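Local coordinates for Serine/threonine-protein kinase Tel1 (Chaetomium thermophilum, PDB 6SKY) that probably phosphorylates serine and threonine residues that precede glutamine, as an ATM-family kinase signalling DNA damage, at residues L2200-A2205 with K2238-L2243; Q2161-L2166 with A2187-L2191. All coordinates share one frame; numbering follows the deposited sequence.

Overall arrangement
Both contacts lie in the FAT region, the alpha-solenoid part of the kinase, and follow one another along the chain: interaction 2 joins helices 2154-2174 and 2178-2189, and interaction 1 joins the start of helix 2203-2217 to the loop before helix 2245-2259. Their centres are about 12 Å apart, and they touch directly. Val2202 CG2 packs on Ile2162 CD1 at 3.7 Å, and Val2241 CG1 on Leu2166 CD1, also at 3.7 Å, so helix 2154-2174 serves both contacts. Interaction 2 is buried, whereas interaction 1 lies at the surface. Both are remote from the nucleotide pocket and the magnesium site of the kinase domain.

Interaction 1: L2200-A2205 with K2238-L2243; sequences LSVDAA and KQSVPL
Ser2201 and Ser2240 meet where the lead-in to helix 2203-2217 runs past the loop between helices 2220-2232 and 2245-2259. The hydroxyl OG of Ser2240 donates to the carbonyl O of Ser2201 at 3.3 Å; the bond is long, and with its donor well above the carbonyl plane (61° out of it) it is poorly directed. A serine suits this place because its short hydroxymethyl arm puts OG within reach of the neighbouring main-chain carbonyl. Beside it, CB of Ser2201 lies against the carbonyl O of Lys2238.

Gln2239 runs across the helix start toward Asp2203 and Ala2204. Its CG is anti to the backbone N (chi1 -151°) and the chain then bends at chi2, which turns the amide toward the first turn of the helix. The Gln2239 and Asp2203 side chains cross at about a right angle, with the amide and carboxylate planes 31° apart.

Further along, the contact becomes apolar. CG2 of Val2241 approaches CG1 of Val2202, the N-cap residue, at 3.9 Å, while its other branch, CG1, reaches CB of Ala2205 at 3.8 Å. The two methyls of Val2241 thus meet the N-cap residue and a residue of the first turn. CD2 of Leu2243 then rests on CB of Ala2204 at 3.7 Å; alanines on this face let the loop come close to the helix.

In the next shell, Val2241 also packs on Leu2159 of helix 2154-2174 and Leu2200 on Arg2158 of the same helix, while Leu2236 touches both Ala2204 and Leu2243. The chemistry is therefore divided: polar groups meet around Ser2201 and the first helical turn, while branched methyls join the loop to the apolar flank of the solenoid.

Interaction 2: Q2161-L2166 with A2187-L2191; sequences QIRGML and ALSDL
Met2165 and Leu2188 lie alongside each other, pointing opposite ways, one from helix 2154-2174 and the other from helix 2178-2189, two consecutive helices of the solenoid. The sulfur SD of Met2165 lies 3.6 Å from CD2 of Leu2188, and the methionine's CB also packs against the leucine's branched end, so the two chains overlap along their length. The Met2165 chain bends at chi3 (141°), and its methyl CE ends 3.8 Å from CB of Ala2187. Methionine suits this place because its flexible thioether can follow the surface of the facing helix, and alanine because its small methyl admits the CE group.

Leu2166 meets Leu2188 differently, at about a right angle, with CD2 of Leu2166 3.7 Å from CD1 of Leu2188. On Leu2188, CD1 reaches mainly Leu2166, while CD2 packs on Met2165 and, more loosely, Ile2162. Replacing Leu2188 by an alanine would probably open a gap between the helices, leaving the Met2165 thioether and the Leu2166 methyl without their shared neighbour.

Gln2161 and Leu2191 mark the other end of the contact. Gln2161 stretches straight out (chi1 178°, chi2 -167°), which brings its amide into van der Waals contact with Leu2191, NE2 3.8 Å from CD2. A glutamine suits this place because its long arm also touches Ser2139 and Ser2142 of helix 2124-2143.

Glu2209 of helix 2203-2217 touches both Leu2166 and Leu2188, and Ala2187 packs on Arg1968 of the second subunit. Between the two segments, however, cohesion comes from dispersion and burial of apolar surface, consistent with helix pairing that depends on complementary shape.

Interaction 1: L2200-A2205 with K2238-L2243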
# COMPACT_ATOMS: atom_id res chain seq x y z
N LEU A 2200 -20.12 -30.28 19.01
CA LEU A 2200 -19.91 -29.86 17.64
C LEU A 2200 -18.43 -29.85 17.31
O LEU A 2200 -17.60 -29.49 18.15
CB LEU A 2200 -20.49 -28.47 17.39
CG LEU A 2200 -22.00 -28.30 17.51
CD1 LEU A 2200 -22.34 -26.85 17.46
CD2 LEU A 2200 -22.67 -29.03 16.40
N SER A 2201 -18.10 -30.24 16.09
CA SER A 2201 -16.73 -30.20 15.58
C SER A 2201 -16.70 -29.13 14.50
O SER A 2201 -17.00 -29.41 13.34
CB SER A 2201 -16.30 -31.54 15.06
OG SER A 2201 -16.44 -32.54 16.05
N VAL A 2202 -16.35 -27.91 14.88
CA VAL A 2202 -16.34 -26.81 13.93
C VAL A 2202 -15.02 -26.05 14.01
O VAL A 2202 -14.95 -24.88 13.65
CB VAL A 2202 -17.51 -25.85 14.17
CG1 VAL A 2202 -18.82 -26.51 13.83
CG2 VAL A 2202 -17.51 -25.38 15.60
N ASP A 2203 -13.96 -26.71 14.48
CA ASP A 2203 -12.70 -26.00 14.63
C ASP A 2203 -11.96 -25.83 13.32
O ASP A 2203 -11.26 -24.83 13.14
CB ASP A 2203 -11.81 -26.72 15.63
CG ASP A 2203 -11.82 -28.21 15.43
OD1 ASP A 2203 -12.90 -28.75 15.13
OD2 ASP A 2203 -10.75 -28.84 15.57
N ALA A 2204 -12.12 -26.76 12.38
CA ALA A 2204 -11.37 -26.67 11.13
C ALA A 2204 -11.89 -25.54 10.25
O ALA A 2204 -11.09 -24.79 9.69
CB ALA A 2204 -11.45 -28.00 10.39
N ALA A 2205 -13.20 -25.39 10.13
CA ALA A 2205 -13.75 -24.32 9.31
C ALA A 2205 -13.50 -22.95 9.94
O ALA A 2205 -13.23 -21.98 9.23
CB ALA A 2205 -15.24 -24.54 9.11
N LYS A 2238 -14.67 -36.30 10.69
CA LYS A 2238 -15.66 -36.12 11.75
C LYS A 2238 -15.74 -34.63 12.07
O LYS A 2238 -15.14 -34.14 13.02
CB LYS A 2238 -15.29 -36.95 12.97
CG LYS A 2238 -15.18 -38.43 12.64
CD LYS A 2238 -14.74 -39.26 13.84
CE LYS A 2238 -14.58 -40.72 13.44
NZ LYS A 2238 -14.00 -41.55 14.53
N GLN A 2239 -16.51 -33.92 11.26
CA GLN A 2239 -16.52 -32.46 11.31
C GLN A 2239 -17.83 -31.97 10.71
O GLN A 2239 -18.05 -32.13 9.51
CB GLN A 2239 -15.33 -31.90 10.53
CG GLN A 2239 -14.81 -30.57 11.02
CD GLN A 2239 -13.70 -30.73 12.03
OE1 GLN A 2239 -13.24 -31.83 12.28
NE2 GLN A 2239 -13.27 -29.63 12.61
N SER A 2240 -18.69 -31.38 11.53
CA SER A 2240 -19.79 -30.61 10.99
C SER A 2240 -19.24 -29.32 10.38
O SER A 2240 -18.15 -28.87 10.71
CB SER A 2240 -20.81 -30.30 12.08
OG SER A 2240 -20.18 -30.19 13.33
N VAL A 2241 -20.02 -28.74 9.47
CA VAL A 2241 -19.47 -27.74 8.55
C VAL A 2241 -18.28 -28.38 7.86
O VAL A 2241 -17.13 -28.08 8.21
CB VAL A 2241 -19.08 -26.43 9.25
CG1 VAL A 2241 -18.81 -25.37 8.22
CG2 VAL A 2241 -20.17 -25.99 10.18
N PRO A 2242 -18.49 -29.28 6.90
CA PRO A 2242 -17.41 -30.14 6.42
C PRO A 2242 -16.29 -29.35 5.77
O PRO A 2242 -16.42 -28.17 5.43
CB PRO A 2242 -18.10 -31.05 5.40
CG PRO A 2242 -19.56 -30.83 5.59
CD PRO A 2242 -19.71 -29.44 6.10
N LEU A 2243 -15.17 -30.03 5.58
CA LEU A 2243 -13.99 -29.44 4.95
C LEU A 2243 -13.22 -30.58 4.32
O LEU A 2243 -12.75 -31.48 5.03
CB LEU A 2243 -13.14 -28.69 5.96
CG LEU A 2243 -11.72 -28.35 5.54
CD1 LEU A 2243 -11.74 -27.37 4.39
CD2 LEU A 2243 -10.96 -27.79 6.71

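Interaction 2: Q2161-L2166 with A2187-L2191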
# COMPACT_ATOMS: atom_id res chain seq x y z
N GLN A 2161 -25.92 -20.68 13.36
CA GLN A 2161 -25.24 -19.41 13.55
C GLN A 2161 -23.86 -19.42 12.91
O GLN A 2161 -23.45 -18.46 12.26
CB GLN A 2161 -25.13 -19.10 15.03
CG GLN A 2161 -24.39 -17.84 15.34
CD GLN A 2161 -24.04 -17.73 16.78
OE1 GLN A 2161 -24.23 -18.65 17.55
NE2 GLN A 2161 -23.51 -16.59 17.17
N ILE A 2162 -23.12 -20.52 13.10
CA ILE A 2162 -21.80 -20.64 12.51
C ILE A 2162 -21.88 -20.57 10.99
O ILE A 2162 -21.10 -19.86 10.34
CB ILE A 2162 -21.14 -21.95 12.97
CG1 ILE A 2162 -20.77 -21.84 14.44
CG2 ILE A 2162 -19.92 -22.26 12.15
CD1 ILE A 2162 -20.36 -23.12 15.03
N ARG A 2163 -22.83 -21.29 10.40
CA ARG A 2163 -22.95 -21.27 8.95
C ARG A 2163 -23.30 -19.89 8.42
O ARG A 2163 -22.75 -19.45 7.39
CB ARG A 2163 -23.99 -22.29 8.51
CG ARG A 2163 -23.62 -23.70 8.81
CD ARG A 2163 -24.12 -24.59 7.72
NE ARG A 2163 -23.92 -26.00 8.02
CZ ARG A 2163 -24.86 -26.79 8.53
NH1 ARG A 2163 -24.59 -28.07 8.77
NH2 ARG A 2163 -26.07 -26.31 8.80
N GLY A 2164 -24.22 -19.19 9.08
CA GLY A 2164 -24.53 -17.83 8.66
C GLY A 2164 -23.33 -16.91 8.73
O GLY A 2164 -23.13 -16.07 7.85
N MET A 2165 -22.51 -17.06 9.77
CA MET A 2165 -21.32 -16.23 9.88
C MET A 2165 -20.32 -16.52 8.76
O MET A 2165 -19.72 -15.60 8.21
CB MET A 2165 -20.66 -16.45 11.23
CG MET A 2165 -21.18 -15.55 12.33
SD MET A 2165 -20.58 -16.06 13.94
CE MET A 2165 -20.29 -14.47 14.69
N LEU A 2166 -20.12 -17.79 8.42
CA LEU A 2166 -19.18 -18.11 7.35
C LEU A 2166 -19.66 -17.57 6.01
O LEU A 2166 -18.86 -17.10 5.18
CB LEU A 2166 -18.96 -19.62 7.29
CG LEU A 2166 -18.32 -20.23 8.53
CD1 LEU A 2166 -18.27 -21.72 8.44
CD2 LEU A 2166 -16.94 -19.69 8.73
N ALA A 2187 -14.99 -13.11 16.30
CA ALA A 2187 -16.21 -13.55 16.96
C ALA A 2187 -16.49 -15.02 16.73
O ALA A 2187 -17.13 -15.66 17.56
CB ALA A 2187 -17.39 -12.71 16.47
N LEU A 2188 -16.03 -15.58 15.61
CA LEU A 2188 -16.20 -17.01 15.38
C LEU A 2188 -15.23 -17.82 16.22
O LEU A 2188 -15.60 -18.86 16.77
CB LEU A 2188 -15.99 -17.34 13.90
CG LEU A 2188 -17.17 -17.33 12.95
CD1 LEU A 2188 -16.66 -17.35 11.54
CD2 LEU A 2188 -18.05 -18.51 13.20
N SER A 2189 -13.98 -17.38 16.31
CA SER A 2189 -13.01 -18.08 17.14
C SER A 2189 -13.43 -18.08 18.60
O SER A 2189 -13.08 -19.00 19.34
CB SER A 2189 -11.63 -17.46 16.99
OG SER A 2189 -11.11 -17.70 15.70
N ASP A 2190 -14.16 -17.06 19.03
CA ASP A 2190 -14.62 -17.06 20.42
C ASP A 2190 -15.75 -18.05 20.68
O ASP A 2190 -16.10 -18.27 21.84
CB ASP A 2190 -15.07 -15.66 20.82
CG ASP A 2190 -13.91 -14.74 21.01
OD1 ASP A 2190 -12.81 -15.07 20.54
OD2 ASP A 2190 -14.09 -13.68 21.64
N LEU A 2191 -16.32 -18.65 19.65
CA LEU A 2191 -17.42 -19.59 19.81
C LEU A 2191 -16.97 -21.03 19.93
O LEU A 2191 -17.81 -21.90 20.15
CB LEU A 2191 -18.38 -19.48 18.63
CG LEU A 2191 -19.67 -18.67 18.78
CD1 LEU A 2191 -19.43 -17.42 19.57
CD2 LEU A 2191 -20.18 -18.34 17.41